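Local coordinates for ssDNA binding protein (Pyrococcus furiosus, PDB 4PSM), which binds single-stranded DNA, which becomes entrapped in a tunnel system formed between the subunits of its coiled-coil assembly, at the interface of chains A and B and the interface of chains A and C. Sequence-based numbering; all coordinates share one arbitrary frame. Chains: chain A/B/C, ssDNA binding protein.

Contact 1: the interface of chains A and B. Residues chain A 138-139, 142, 146; chain B 20-21, 24.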
ATOM      1  N   LYS A 138       3.896 -17.231  -8.516  1.00 23.00           N
ATOM      2  CA  LYS A 138       3.187 -17.796  -9.642  1.00 32.50           C
ATOM      3  C   LYS A 138       4.149 -18.697 -10.411  1.00 46.96           C
ATOM      4  O   LYS A 138       3.810 -19.824 -10.768  1.00 46.63           O
ATOM      5  CB  LYS A 138       2.631 -16.694 -10.549  1.00 32.36           C
ATOM      6  CG  LYS A 138       1.401 -15.994  -9.986  1.00 47.83           C
ATOM      7  CD  LYS A 138       0.977 -14.815 -10.845  1.00 47.83           C
ATOM      8  CE  LYS A 138       0.518 -15.246 -12.236  1.00 48.71           C
ATOM      9  NZ  LYS A 138       0.398 -14.064 -13.152  1.00 54.96           N
ATOM     10  N   GLN A 139       5.362 -18.198 -10.627  1.00 45.46           N
ATOM     11  CA  GLN A 139       6.373 -18.899 -11.404  1.00 44.13           C
ATOM     12  C   GLN A 139       6.826 -20.186 -10.739  1.00 58.78           C
ATOM     13  O   GLN A 139       7.058 -21.200 -11.405  1.00 61.16           O
ATOM     14  CB  GLN A 139       7.591 -17.997 -11.601  1.00 30.63           C
ATOM     15  CG  GLN A 139       7.310 -16.738 -12.388  1.00 28.48           C
ATOM     16  CD  GLN A 139       8.473 -15.778 -12.338  1.00 64.10           C
ATOM     17  OE1 GLN A 139       9.375 -15.918 -11.501  1.00 33.07           O
ATOM     18  NE2 GLN A 139       8.459 -14.789 -13.230  1.00 31.08           N
ATOM     19  N   THR A 142       3.063 -22.486  -8.911  1.00 39.35           N
ATOM     20  CA  THR A 142       1.779 -22.644  -9.591  1.00 58.77           C
ATOM     21  C   THR A 142       1.929 -22.907 -11.090  1.00 43.54           C
ATOM     22  O   THR A 142       3.015 -22.756 -11.657  1.00 61.75           O
ATOM     23  CB  THR A 142       0.861 -21.395  -9.406  1.00 39.99           C
ATOM     24  OG1 THR A 142       1.210 -20.386 -10.364  1.00 35.52           O
ATOM     25  CG2 THR A 142       0.955 -20.831  -7.980  1.00 29.27           C
ATOM     26  N   LEU A 146       1.415 -16.697 -16.631  1.00 48.31           N
ATOM     27  CA  LEU A 146       2.387 -15.694 -16.206  1.00 60.35           C
ATOM     28  C   LEU A 146       2.336 -14.433 -17.068  1.00 47.26           C
ATOM     29  O   LEU A 146       1.902 -14.470 -18.223  1.00 57.67           O
ATOM     30  CB  LEU A 146       3.804 -16.273 -16.230  1.00 53.39           C
ATOM     31  CG  LEU A 146       4.037 -17.580 -15.466  1.00 62.66           C
ATOM     32  CD1 LEU A 146       5.462 -18.108 -15.607  1.00 46.43           C
ATOM     33  CD2 LEU A 146       3.598 -17.525 -14.010  1.00 59.38           C
TER
ATOM     34  N   ARG B  20       8.500 -26.381 -15.187  1.00 49.92           N
ATOM     35  CA  ARG B  20       8.619 -24.939 -15.290  1.00 34.07           C
ATOM     36  C   ARG B  20       8.905 -24.310 -13.930  1.00 55.57           C
ATOM     37  O   ARG B  20       9.717 -23.392 -13.822  1.00 32.71           O
ATOM     38  CB  ARG B  20       7.353 -24.340 -15.897  1.00 37.99           C
ATOM     39  CG  ARG B  20       7.558 -22.931 -16.453  1.00 40.58           C
ATOM     40  CD  ARG B  20       6.245 -22.348 -16.949  1.00 56.82           C
ATOM     41  NE  ARG B  20       5.353 -22.038 -15.835  1.00 67.70           N
ATOM     42  CZ  ARG B  20       4.151 -21.488 -15.968  1.00 76.50           C
ATOM     43  NH1 ARG B  20       3.690 -21.190 -17.174  1.00 74.31           N
ATOM     44  NH2 ARG B  20       3.411 -21.238 -14.893  1.00 67.22           N
ATOM     45  N   ARG B  21       8.251 -24.820 -12.890  1.00 40.99           N
ATOM     46  CA  ARG B  21       8.436 -24.276 -11.549  1.00 40.90           C
ATOM     47  C   ARG B  21       9.865 -24.458 -11.056  1.00 40.21           C
ATOM     48  O   ARG B  21      10.489 -23.523 -10.551  1.00 54.75           O
ATOM     49  CB  ARG B  21       7.436 -24.899 -10.580  1.00 31.83           C
ATOM     50  CG  ARG B  21       6.020 -24.393 -10.795  1.00 51.13           C
ATOM     51  CD  ARG B  21       5.003 -25.269 -10.096  1.00 51.99           C
ATOM     52  NE  ARG B  21       5.366 -25.516  -8.710  1.00 35.19           N
ATOM     53  CZ  ARG B  21       4.690 -26.328  -7.909  1.00 71.25           C
ATOM     54  NH1 ARG B  21       3.622 -26.966  -8.372  1.00 35.68           N
ATOM     55  NH2 ARG B  21       5.082 -26.502  -6.655  1.00 47.68           N
ATOM     56  N   PHE B  24      12.215 -22.177 -12.989  1.00 49.69           N
ATOM     57  CA  PHE B  24      12.183 -20.793 -12.500  1.00 54.37           C
ATOM     58  C   PHE B  24      13.035 -20.631 -11.256  1.00 49.03           C
ATOM     59  O   PHE B  24      13.737 -19.634 -11.099  1.00 58.36           O
ATOM     60  CB  PHE B  24      10.757 -20.330 -12.186  1.00 29.70           C
ATOM     61  CG  PHE B  24      10.072 -19.662 -13.331  1.00 41.10           C
ATOM     62  CD1 PHE B  24      10.466 -18.402 -13.750  1.00 43.75           C
ATOM     63  CD2 PHE B  24       9.022 -20.285 -13.985  1.00 40.28           C
ATOM     64  CE1 PHE B  24       9.830 -17.774 -14.810  1.00 57.06           C
ATOM     65  CE2 PHE B  24       8.379 -19.666 -15.047  1.00 44.59           C
ATOM     66  CZ  PHE B  24       8.788 -18.410 -15.461  1.00 64.52           C
TER
HETATM   67  O   HOH W   1       5.833 -22.300 -13.268  1.00 53.29           O

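Contact 2: the interface of chains A and C. Residues chain A 105, 108-109; chain C 140-141.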
HETATM    1  N   MSE A 105       2.752  30.054   6.005  1.00 40.21           N
HETATM    2  CA  MSE A 105       1.909  28.877   6.147  1.00 35.74           C
HETATM    3  C   MSE A 105       2.243  27.863   5.058  1.00 56.60           C
HETATM    4  O   MSE A 105       2.132  26.647   5.259  1.00 49.01           O
HETATM    5  CB  MSE A 105       0.418  29.237   6.104  1.00 52.92           C
HETATM    6  CG  MSE A 105      -0.497  28.033   6.355  1.00115.30           C
HETATM    7 SE   MSE A 105      -2.137  28.421   7.352  1.00247.05          SE
HETATM    8  CE  MSE A 105      -2.513  26.620   8.033  1.00 57.13           C
HETATM    9  N   MSE A 108       5.511  25.848   5.770  1.00 61.55           N
HETATM   10  CA  MSE A 108       5.209  24.790   6.726  1.00 57.34           C
HETATM   11  C   MSE A 108       4.454  23.645   6.061  1.00 63.75           C
HETATM   12  O   MSE A 108       4.711  22.473   6.333  1.00 51.14           O
HETATM   13  CB  MSE A 108       4.395  25.335   7.902  1.00 49.24           C
HETATM   14  CG  MSE A 108       5.165  26.277   8.819  1.00 86.38           C
HETATM   15 SE   MSE A 108       4.152  26.720  10.429  1.00213.81          SE
HETATM   16  CE  MSE A 108       2.514  27.363   9.592  1.00 57.43           C
ATOM     17  N   PHE A 109       3.517  23.986   5.188  1.00 41.58           N
ATOM     18  CA  PHE A 109       2.720  22.973   4.520  1.00 38.91           C
ATOM     19  C   PHE A 109       3.584  22.085   3.639  1.00 49.02           C
ATOM     20  O   PHE A 109       3.282  20.909   3.425  1.00 46.51           O
ATOM     21  CB  PHE A 109       1.612  23.613   3.689  1.00 38.64           C
ATOM     22  CG  PHE A 109       0.882  22.641   2.821  1.00 45.55           C
ATOM     23  CD1 PHE A 109      -0.032  21.751   3.369  1.00 63.13           C
ATOM     24  CD2 PHE A 109       1.119  22.600   1.458  1.00 27.69           C
ATOM     25  CE1 PHE A 109      -0.701  20.838   2.571  1.00 61.16           C
ATOM     26  CE2 PHE A 109       0.445  21.695   0.653  1.00 55.07           C
ATOM     27  CZ  PHE A 109      -0.460  20.805   1.211  1.00 30.61           C
TER
ATOM     28  N   GLU C 140      -5.200  20.327  10.022  1.00 37.28           N
ATOM     29  CA  GLU C 140      -4.354  21.508  10.008  1.00 52.74           C
ATOM     30  C   GLU C 140      -4.550  22.437   8.813  1.00 55.75           C
ATOM     31  O   GLU C 140      -4.195  23.608   8.883  1.00 47.95           O
ATOM     32  CB  GLU C 140      -2.892  21.089  10.125  1.00 40.34           C
ATOM     33  CG  GLU C 140      -2.572  20.367  11.430  1.00 54.04           C
ATOM     34  CD  GLU C 140      -1.078  20.170  11.647  1.00 71.26           C
ATOM     35  OE1 GLU C 140      -0.293  20.493  10.729  1.00 64.95           O
ATOM     36  OE2 GLU C 140      -0.690  19.693  12.737  1.00 56.80           O
ATOM     37  N   TYR C 141      -5.129  21.927   7.731  1.00 35.20           N
ATOM     38  CA  TYR C 141      -5.170  22.676   6.479  1.00 41.49           C
ATOM     39  C   TYR C 141      -6.551  22.708   5.842  1.00 32.76           C
ATOM     40  O   TYR C 141      -6.700  23.146   4.702  1.00 53.19           O
ATOM     41  CB  TYR C 141      -4.161  22.100   5.469  1.00 43.84           C
ATOM     42  CG  TYR C 141      -2.731  22.063   5.959  1.00 35.85           C
ATOM     43  CD1 TYR C 141      -2.019  23.232   6.186  1.00 46.87           C
ATOM     44  CD2 TYR C 141      -2.090  20.859   6.184  1.00 45.43           C
ATOM     45  CE1 TYR C 141      -0.710  23.196   6.636  1.00 60.79           C
ATOM     46  CE2 TYR C 141      -0.788  20.814   6.632  1.00 49.52           C
ATOM     47  CZ  TYR C 141      -0.102  21.980   6.855  1.00 51.35           C
ATOM     48  OH  TYR C 141       1.195  21.910   7.299  1.00 51.49           O
TER

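Contact 3: the interface of chains A and B. Residues chain A 137, 140-142; chain B 21, 109-110, 113.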
HETATM    1  N   MSE A 137       6.016 -16.199  -7.073  1.00 38.65           N
HETATM    2  CA  MSE A 137       5.278 -17.323  -6.530  1.00 41.52           C
HETATM    3  C   MSE A 137       4.448 -18.013  -7.601  1.00 38.67           C
HETATM    4  O   MSE A 137       4.295 -19.233  -7.587  1.00 48.59           O
HETATM    5  CB  MSE A 137       4.357 -16.868  -5.415  1.00 29.35           C
HETATM    6  CG  MSE A 137       5.043 -16.562  -4.103  1.00113.80           C
HETATM    7 SE   MSE A 137       3.846 -15.670  -2.838  1.00 99.98          SE
HETATM    8  CE  MSE A 137       2.283 -16.818  -2.986  1.00 23.70           C
ATOM      9  N   GLU A 140       6.956 -20.140  -9.421  1.00 32.25           N
ATOM     10  CA  GLU A 140       7.642 -21.201  -8.698  1.00 52.55           C
ATOM     11  C   GLU A 140       6.715 -22.218  -8.038  1.00 56.64           C
ATOM     12  O   GLU A 140       7.119 -23.351  -7.764  1.00 38.34           O
ATOM     13  CB  GLU A 140       8.602 -20.599  -7.668  1.00 28.88           C
ATOM     14  CG  GLU A 140       9.715 -19.755  -8.295  1.00 45.10           C
ATOM     15  CD  GLU A 140      10.806 -19.392  -7.305  1.00 62.92           C
ATOM     16  OE1 GLU A 140      10.646 -19.698  -6.102  1.00 66.79           O
ATOM     17  OE2 GLU A 140      11.825 -18.803  -7.728  1.00 56.65           O
ATOM     18  N   TYR A 141       5.468 -21.830  -7.807  1.00 29.16           N
ATOM     19  CA  TYR A 141       4.572 -22.655  -7.006  1.00 48.97           C
ATOM     20  C   TYR A 141       3.219 -22.893  -7.656  1.00 36.62           C
ATOM     21  O   TYR A 141       2.317 -23.431  -7.017  1.00 58.03           O
ATOM     22  CB  TYR A 141       4.358 -22.033  -5.616  1.00 44.95           C
ATOM     23  CG  TYR A 141       5.628 -21.796  -4.830  1.00 28.79           C
ATOM     24  CD1 TYR A 141       6.395 -22.859  -4.367  1.00 46.19           C
ATOM     25  CD2 TYR A 141       6.055 -20.515  -4.545  1.00 49.05           C
ATOM     26  CE1 TYR A 141       7.558 -22.640  -3.649  1.00 66.15           C
ATOM     27  CE2 TYR A 141       7.207 -20.287  -3.827  1.00 44.92           C
ATOM     28  CZ  TYR A 141       7.955 -21.342  -3.382  1.00 62.26           C
ATOM     29  OH  TYR A 141       9.101 -21.080  -2.670  1.00 61.25           O
ATOM     30  N   THR A 142       3.063 -22.486  -8.911  1.00 39.35           N
ATOM     31  CA  THR A 142       1.779 -22.644  -9.591  1.00 58.77           C
ATOM     32  C   THR A 142       1.929 -22.907 -11.090  1.00 43.54           C
ATOM     33  O   THR A 142       3.015 -22.756 -11.657  1.00 61.75           O
ATOM     34  CB  THR A 142       0.861 -21.395  -9.406  1.00 39.99           C
ATOM     35  OG1 THR A 142       1.210 -20.386 -10.364  1.00 35.52           O
ATOM     36  CG2 THR A 142       0.955 -20.831  -7.980  1.00 29.27           C
TER
ATOM     37  N   ARG B  21       8.251 -24.820 -12.890  1.00 40.99           N
ATOM     38  CA  ARG B  21       8.436 -24.276 -11.549  1.00 40.90           C
ATOM     39  C   ARG B  21       9.865 -24.458 -11.056  1.00 40.21           C
ATOM     40  O   ARG B  21      10.489 -23.523 -10.551  1.00 54.75           O
ATOM     41  CB  ARG B  21       7.436 -24.899 -10.580  1.00 31.83           C
ATOM     42  CG  ARG B  21       6.020 -24.393 -10.795  1.00 51.13           C
ATOM     43  CD  ARG B  21       5.003 -25.269 -10.096  1.00 51.99           C
ATOM     44  NE  ARG B  21       5.366 -25.516  -8.710  1.00 35.19           N
ATOM     45  CZ  ARG B  21       4.690 -26.328  -7.909  1.00 71.25           C
ATOM     46  NH1 ARG B  21       3.622 -26.966  -8.372  1.00 35.68           N
ATOM     47  NH2 ARG B  21       5.082 -26.502  -6.655  1.00 47.68           N
ATOM     48  N   PHE B 109      -4.267 -24.107  -3.592  1.00 29.65           N
ATOM     49  CA  PHE B 109      -3.333 -23.045  -3.244  1.00 37.70           C
ATOM     50  C   PHE B 109      -3.313 -21.942  -4.308  1.00 40.19           C
ATOM     51  O   PHE B 109      -3.071 -20.773  -4.009  1.00 40.39           O
ATOM     52  CB  PHE B 109      -1.936 -23.609  -3.038  1.00 38.55           C
ATOM     53  CG  PHE B 109      -0.884 -22.559  -2.858  1.00 55.82           C
ATOM     54  CD1 PHE B 109      -0.771 -21.868  -1.665  1.00 45.31           C
ATOM     55  CD2 PHE B 109      -0.006 -22.260  -3.882  1.00 26.97           C
ATOM     56  CE1 PHE B 109       0.199 -20.904  -1.501  1.00 62.16           C
ATOM     57  CE2 PHE B 109       0.971 -21.304  -3.719  1.00 50.41           C
ATOM     58  CZ  PHE B 109       1.076 -20.626  -2.532  1.00 32.89           C
ATOM     59  N   GLU B 110      -3.585 -22.324  -5.547  1.00 33.83           N
ATOM     60  CA  GLU B 110      -3.593 -21.379  -6.648  1.00 36.97           C
ATOM     61  C   GLU B 110      -4.732 -20.380  -6.534  1.00 48.31           C
ATOM     62  O   GLU B 110      -4.591 -19.225  -6.939  1.00 36.22           O
ATOM     63  CB  GLU B 110      -3.663 -22.117  -7.979  1.00 32.37           C
ATOM     64  CG  GLU B 110      -2.382 -22.842  -8.333  1.00 52.32           C
ATOM     65  CD  GLU B 110      -2.444 -23.489  -9.700  1.00 85.65           C
ATOM     66  OE1 GLU B 110      -3.484 -23.337 -10.384  1.00 72.36           O
ATOM     67  OE2 GLU B 110      -1.452 -24.149 -10.087  1.00 83.70           O
ATOM     68  N   VAL B 113      -3.326 -17.810  -4.379  1.00 42.02           N
ATOM     69  CA  VAL B 113      -2.361 -16.975  -5.070  1.00 20.91           C
ATOM     70  C   VAL B 113      -3.069 -15.959  -5.960  1.00 50.09           C
ATOM     71  O   VAL B 113      -2.655 -14.806  -6.054  1.00 34.14           O
ATOM     72  CB  VAL B 113      -1.402 -17.814  -5.915  1.00 36.06           C
ATOM     73  CG1 VAL B 113      -0.582 -16.927  -6.841  1.00 26.65           C
ATOM     74  CG2 VAL B 113      -0.498 -18.630  -5.017  1.00 35.06           C
TER

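Contact 1: the interface of chains A and B
B:Phe24, on helix 15-26 of chain B, lays its ring against A:Gln139 near the C-terminal end of the long helix 93-141 of chain A. This is the tightly packed part of the contact. The CB methylene of A:Gln139 sits over the middle of the ring, 3.5 Å from its centroid. Its chain then runs extended past CG (chi2 170°), which carries the amide over the ring's CD1–CE1 side, the two planes only 12° apart. Glutamine suits this place because its methylenes and flat amide can both lie on an aromatic face. On the same side of the ring, but at its CZ–CE2 rim, A:Leu146 CD1 of the C-terminal tail comes to 3.3 Å from B:Phe24 CZ. The same methyl lies over the centre of the B:Arg20 guanidinium, 3.6 Å from CZ, a flat surface that a branched aliphatic side chain can cover.

The looser, hydrated side lies beyond this group. Here a water bridges the chains: B:Arg20 NE reaches it at 2.6 Å in a nearly straight bond (163° at H), and the backbone oxygen A:Gln139 O lies 2.5 Å from it. A:Thr142 O lies 3.3 Å from the water oxygen. The hydroxyl A:Thr142 OG1 donates to A:Lys138 O at 2.7 Å, on an in-plane lone pair, tying the first tail residue back to the helix. The site thus docks the helix end and tail of one subunit onto the globular part of another.

Contact 2: the interface of chains A and C
Two long helices 93-141, one from chain A and one from chain C, meet here in and beside the stretch predicted to form a coiled coil, where the last helical residue of chain C lies beside a stretch in the N-terminal third of the chain A helix. The central pair is aromatic. A:Phe109 presents its CD1 edge to the C:Tyr141 ring, with the planes 84° apart and the centroids separated by 4.7 Å. CD1 stands 3.3 Å above the tyrosine plane, over its centre, in a classic edge-to-face contact. The phenylalanine CG lies anti to the backbone N (chi1 172°), and a chi2 of 75° turns the CD1 edge toward chain C.

The other face of the tyrosine is backed toward its rim by C:Glu140 CB from its own chain, which leaves the ring flanked on both sides. Tyrosine suits this position because its face receives the phenylalanine while its length carries the phenol oxygen to the backbone of the opposite helix. The selenomethionine A:Met105 is poorly ordered, so the approach of its methyl CE to C:Tyr141 CD1, at 3.9 Å, is tentative. At the far end of the ring, the phenol oxygen C:Tyr141 OH rests 3.3 Å from A:Phe109 CA.

Contact 3: the interface of chains A and B
The polar link is made by B:Arg21 of helix 15-26, whose NE donates a hydrogen bond to the backbone oxygen A:Glu140 O at 2.9 Å. The donor approaches from above the carbonyl plane, 44° out of it, rather than along a lone pair. The bend at chi3 (49°) turns the arginine's end over the chain A backbone, where one guanidinium face lies against A:Tyr141 C, displaced toward the rim. A long side chain with a flat, charged end suits this place, bonding to a carbonyl at the helix terminus while covering the peptide beyond. Were this residue alanine, A:Glu140 O would probably lose this donor and the backbone at A:Tyr141 its cover.

Apolar contacts come from helix 93-141 of chain B. The selenomethionine A:Met137 bends at chi3 to place CE 3.9 Å from B:Val113 CG2 and 4.0 Å from B:Phe109 CZ, touching a branched and an aromatic side chain. A:Thr142 CG2 meets B:Val113 CG2 tip to tip at 4.0 Å, while A:Thr142 CB packs on the B:Glu110 methylene CG at 3.7 Å. A:Tyr141 meets B:Phe109 through its CB and not by its ring. The chain A helix end is thereby held between the globular part and long helix of chain B.

Contact 1 and contact 3 are neighbouring parts of the A–B interface: the centres of their C-alpha atoms lie about 6 Å apart, and they share A:Thr142 and B:Arg21. Contact 2, between chains A and C, lies about 49 Å from contact 1 and 48 Å from contact 3, near the opposite end of helix 93-141 of chain A. Since each interface is two-fold symmetric, either helix end serves both interfaces in the twin contacts. C:Tyr141 and A:Phe109 meet edge-to-face in contact 2, unlike the equivalent A:Tyr141 and B:Phe109 in contact 3. Such links may help build the framework in which the DNA-entrapping tunnels form.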